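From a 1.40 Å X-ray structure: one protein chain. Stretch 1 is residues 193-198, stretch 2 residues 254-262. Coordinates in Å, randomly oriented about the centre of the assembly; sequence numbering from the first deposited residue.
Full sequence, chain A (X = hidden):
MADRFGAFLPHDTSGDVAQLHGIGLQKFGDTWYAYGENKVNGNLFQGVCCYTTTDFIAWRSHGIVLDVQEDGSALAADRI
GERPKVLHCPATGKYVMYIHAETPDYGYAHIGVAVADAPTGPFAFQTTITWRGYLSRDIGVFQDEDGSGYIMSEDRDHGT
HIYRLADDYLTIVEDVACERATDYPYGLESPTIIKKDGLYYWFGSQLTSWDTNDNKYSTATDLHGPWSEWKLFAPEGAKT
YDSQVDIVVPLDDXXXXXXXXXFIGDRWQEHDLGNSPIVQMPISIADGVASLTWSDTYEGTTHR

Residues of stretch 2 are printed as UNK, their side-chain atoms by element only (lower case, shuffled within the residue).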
# COMPACT_ATOMS: atom_id res chain seq x y z
N ILE A 193 2.91 7.28 -0.33
CA ILE A 193 3.20 8.71 -0.44
C ILE A 193 1.98 9.52 0.00
O ILE A 193 0.85 9.22 -0.40
CB ILE A 193 3.60 9.12 -1.89
CG1 ILE A 193 4.96 8.51 -2.27
CG2 ILE A 193 3.65 10.67 -2.08
CD1 ILE A 193 5.41 8.74 -3.71
N ILE A 194 2.24 10.58 0.76
CA ILE A 194 1.23 11.59 1.09
C ILE A 194 1.82 12.95 0.75
O ILE A 194 3.01 13.10 0.45
CB ILE A 194 0.73 11.55 2.57
CG1 ILE A 194 1.87 11.82 3.57
CG2 ILE A 194 0.01 10.24 2.89
CD1 ILE A 194 2.12 13.26 3.89
N LYS A 195 0.95 13.95 0.76
CA LYS A 195 1.33 15.33 0.50
C LYS A 195 0.75 16.25 1.58
O LYS A 195 -0.41 16.11 1.96
CB LYS A 195 0.77 15.81 -0.86
CG LYS A 195 1.46 17.04 -1.49
CD LYS A 195 0.66 17.51 -2.70
CE LYS A 195 1.37 18.59 -3.47
NZ LYS A 195 0.73 18.93 -4.77
N LYS A 196 1.57 17.17 2.07
CA LYS A 196 1.11 18.16 3.04
C LYS A 196 1.76 19.50 2.74
O LYS A 196 2.99 19.61 2.73
CB LYS A 196 1.44 17.73 4.47
CG LYS A 196 0.92 18.69 5.52
CD LYS A 196 1.56 18.40 6.87
CE LYS A 196 1.27 19.47 7.89
NZ LYS A 196 -0.19 19.71 8.02
N ASP A 197 0.93 20.52 2.50
CA ASP A 197 1.41 21.89 2.31
C ASP A 197 2.52 21.95 1.27
O ASP A 197 3.58 22.56 1.48
CB ASP A 197 1.83 22.54 3.63
CG ASP A 197 2.16 24.01 3.47
OD1 ASP A 197 1.62 24.64 2.53
OD2 ASP A 197 2.97 24.54 4.31
N GLY A 198 2.28 21.29 0.13
CA GLY A 198 3.19 21.34 -1.00
C GLY A 198 4.37 20.39 -0.94
O GLY A 198 5.14 20.35 -1.91
N UNK A 254 -9.24 18.03 4.05
CA UNK A 254 -8.35 18.33 2.93
C UNK A 254 -7.20 17.33 2.96
O UNK A 254 -6.31 17.45 3.81
o UNK A 254 -6.70 19.24 0.96
c UNK A 254 -6.97 20.13 1.81
o UNK A 254 -6.59 21.33 1.70
c UNK A 254 -7.80 19.76 3.02
N UNK A 255 -7.16 16.37 2.05
CA UNK A 255 -6.09 15.35 2.11
C UNK A 255 -4.71 15.91 1.85
O UNK A 255 -3.72 15.24 2.17
c UNK A 255 -8.09 16.15 0.93
c UNK A 255 -7.37 15.11 0.12
c UNK A 255 -6.51 14.33 1.04
N UNK A 256 -4.61 17.11 1.26
CA UNK A 256 -3.35 17.73 0.90
C UNK A 256 -2.86 18.76 1.92
O UNK A 256 -1.76 19.28 1.77
c UNK A 256 -5.25 17.36 -2.02
o UNK A 256 -5.32 14.42 -4.21
c UNK A 256 -3.57 15.31 -2.82
c UNK A 256 -5.72 16.41 -2.93
c UNK A 256 -3.12 16.26 -1.93
c UNK A 256 -3.94 17.31 -1.52
c UNK A 256 -4.88 15.39 -3.32
c UNK A 256 -3.44 18.34 -0.52
N UNK A 257 -3.64 19.03 2.97
CA UNK A 257 -3.25 19.95 4.03
C UNK A 257 -3.83 19.46 5.35
O UNK A 257 -4.47 20.20 6.09
c UNK A 257 -2.86 21.98 2.60
c UNK A 257 -3.67 21.38 3.71
n UNK A 257 -3.46 22.12 1.41
o UNK A 257 -1.68 22.28 2.80
N UNK A 258 -3.59 18.20 5.66
CA UNK A 258 -4.19 17.57 6.81
C UNK A 258 -3.25 17.72 8.01
O UNK A 258 -2.03 17.84 7.86
o UNK A 258 -4.89 15.35 7.60
c UNK A 258 -4.49 16.10 6.47
N UNK A 259 -3.84 17.77 9.20
CA UNK A 259 -3.09 17.81 10.45
C UNK A 259 -3.05 16.48 11.17
O UNK A 259 -2.36 16.37 12.19
c UNK A 259 -2.15 20.89 10.61
c UNK A 259 -3.62 18.90 11.40
c UNK A 259 -3.58 20.34 10.85
o UNK A 259 -1.19 20.53 11.36
o UNK A 259 -1.96 21.72 9.66
N UNK A 260 -3.76 15.48 10.66
CA UNK A 260 -3.80 14.15 11.27
C UNK A 260 -3.59 13.09 10.21
O UNK A 260 -4.14 13.16 9.10
c UNK A 260 -5.48 14.96 12.99
c UNK A 260 -5.12 13.88 12.00
c UNK A 260 -5.18 15.08 14.31
c UNK A 260 -6.33 16.85 13.70
n UNK A 260 -5.72 16.26 14.71
n UNK A 260 -6.20 16.09 12.64
N UNK A 261 -2.77 12.10 10.55
CA UNK A 261 -2.38 11.04 9.63
C UNK A 261 -2.42 9.73 10.39
O UNK A 261 -2.12 9.68 11.60
c UNK A 261 -1.02 13.67 6.10
c UNK A 261 -0.59 13.78 8.84
c UNK A 261 -0.73 14.89 6.71
c UNK A 261 -0.89 12.55 8.23
c UNK A 261 -0.98 11.29 9.05
c UNK A 261 -1.10 12.52 6.86
c UNK A 261 -0.51 14.95 8.09
N UNK A 262 -2.77 8.67 9.67
CA UNK A 262 -2.81 7.30 10.19
C UNK A 262 -1.74 6.47 9.49
O UNK A 262 -1.61 6.53 8.26
c UNK A 262 -5.67 4.66 10.11
c UNK A 262 -4.41 5.34 10.67
c UNK A 262 -4.48 5.55 12.17
c UNK A 262 -4.19 6.67 9.95
O HOH W 1 -2.03 16.31 4.10
O HOH W 2 -1.83 13.37 1.02
O HOH W 3 -1.09 21.64 6.17
O HOH W 4 -0.90 24.51 0.98
O HOH W 5 -0.26 20.12 -0.51

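Position 254 has four side-chain atoms: two carbons, the second carrying two oxygens. It touches nothing on stretch 1. This short carboxylate is Asp254. Its OD1 accepts a hydrogen bond from the backbone N of position 256 at 3.0 Å.

Position 255 has three carbons that close a ring onto its own backbone N. The ring stays clear of stretch 1. That is Pro255. Two waters link the Pro255 backbone to stretch 1. Water 1 donates to Pro255 O (2.8 Å) and Lys195 O (2.7 Å). Water 2 donates to Pro255 O (2.9 Å) and accepts from Lys195 N (2.9 Å).

Position 256 has one carbon, then a six-carbon ring bearing one oxygen. The ring lies beside the aliphatic part of the Lys195 side chain. This is Tyr256, with CD1 4.1 Å from Lys195 CD. Its backbone O accepts a hydrogen bond from Asp197 N at 3.1 Å.

Position 257 has two carbons, the second carrying one oxygen and one nitrogen. The oxygen lies near Asp197. This amide is Asn257. OD1 is 3.2 Å from Asp197 CA, and water 4 donates to both Asn257 OD1 and Asp197 OD1, at 3.0 Å each. ND2 donates to Asp254 OD2 at 3.2 Å. Asn257 N donates to Asp254 O at 3.2 Å, within a type I turn.

Position 258 has one carbon and one oxygen. Its side chain does not reach stretch 1. It is Ser258. Its backbone O accepts from Lys196 NZ at 2.6 Å. OG donates to the backbone O of position 260 at 2.8 Å.

Position 259 has three carbons, the third carrying two oxygens. CA-to-CB points away, yet an oxygen at the end comes within 3.1 Å of Lys196 NZ. This is Glu259. OE2 and Lys196 NZ form a salt bridge at that distance, including a weak hydrogen bond.

Position 260 has one carbon, then a five-membered ring of three carbons and two nitrogens. The CA-to-CB bond points away and nothing touches stretch 1. It is His260.

Position 261 has one carbon and a plain six-carbon ring. The ring packs obliquely against the side chains of Ile194 and Lys196. It is Phe261, buried. CE2 lies 3.9 Å from Ile194 CD1, and CZ lies 4.2 Å from Lys196 CD.

Position 262 has four carbons, forked at the second. It is out of reach of stretch 1. It is Leu262.

The contact joins a strand end to a turn. One direct backbone hydrogen bond, Asp197 N to Tyr256 O, is supplemented by bridging waters. Lys196 lays its chain by Phe261, and its NZ binds both Ser258 O and Glu259 OE2, the second weakly.

Stretch 2 (254-262) DPYNSEHFL
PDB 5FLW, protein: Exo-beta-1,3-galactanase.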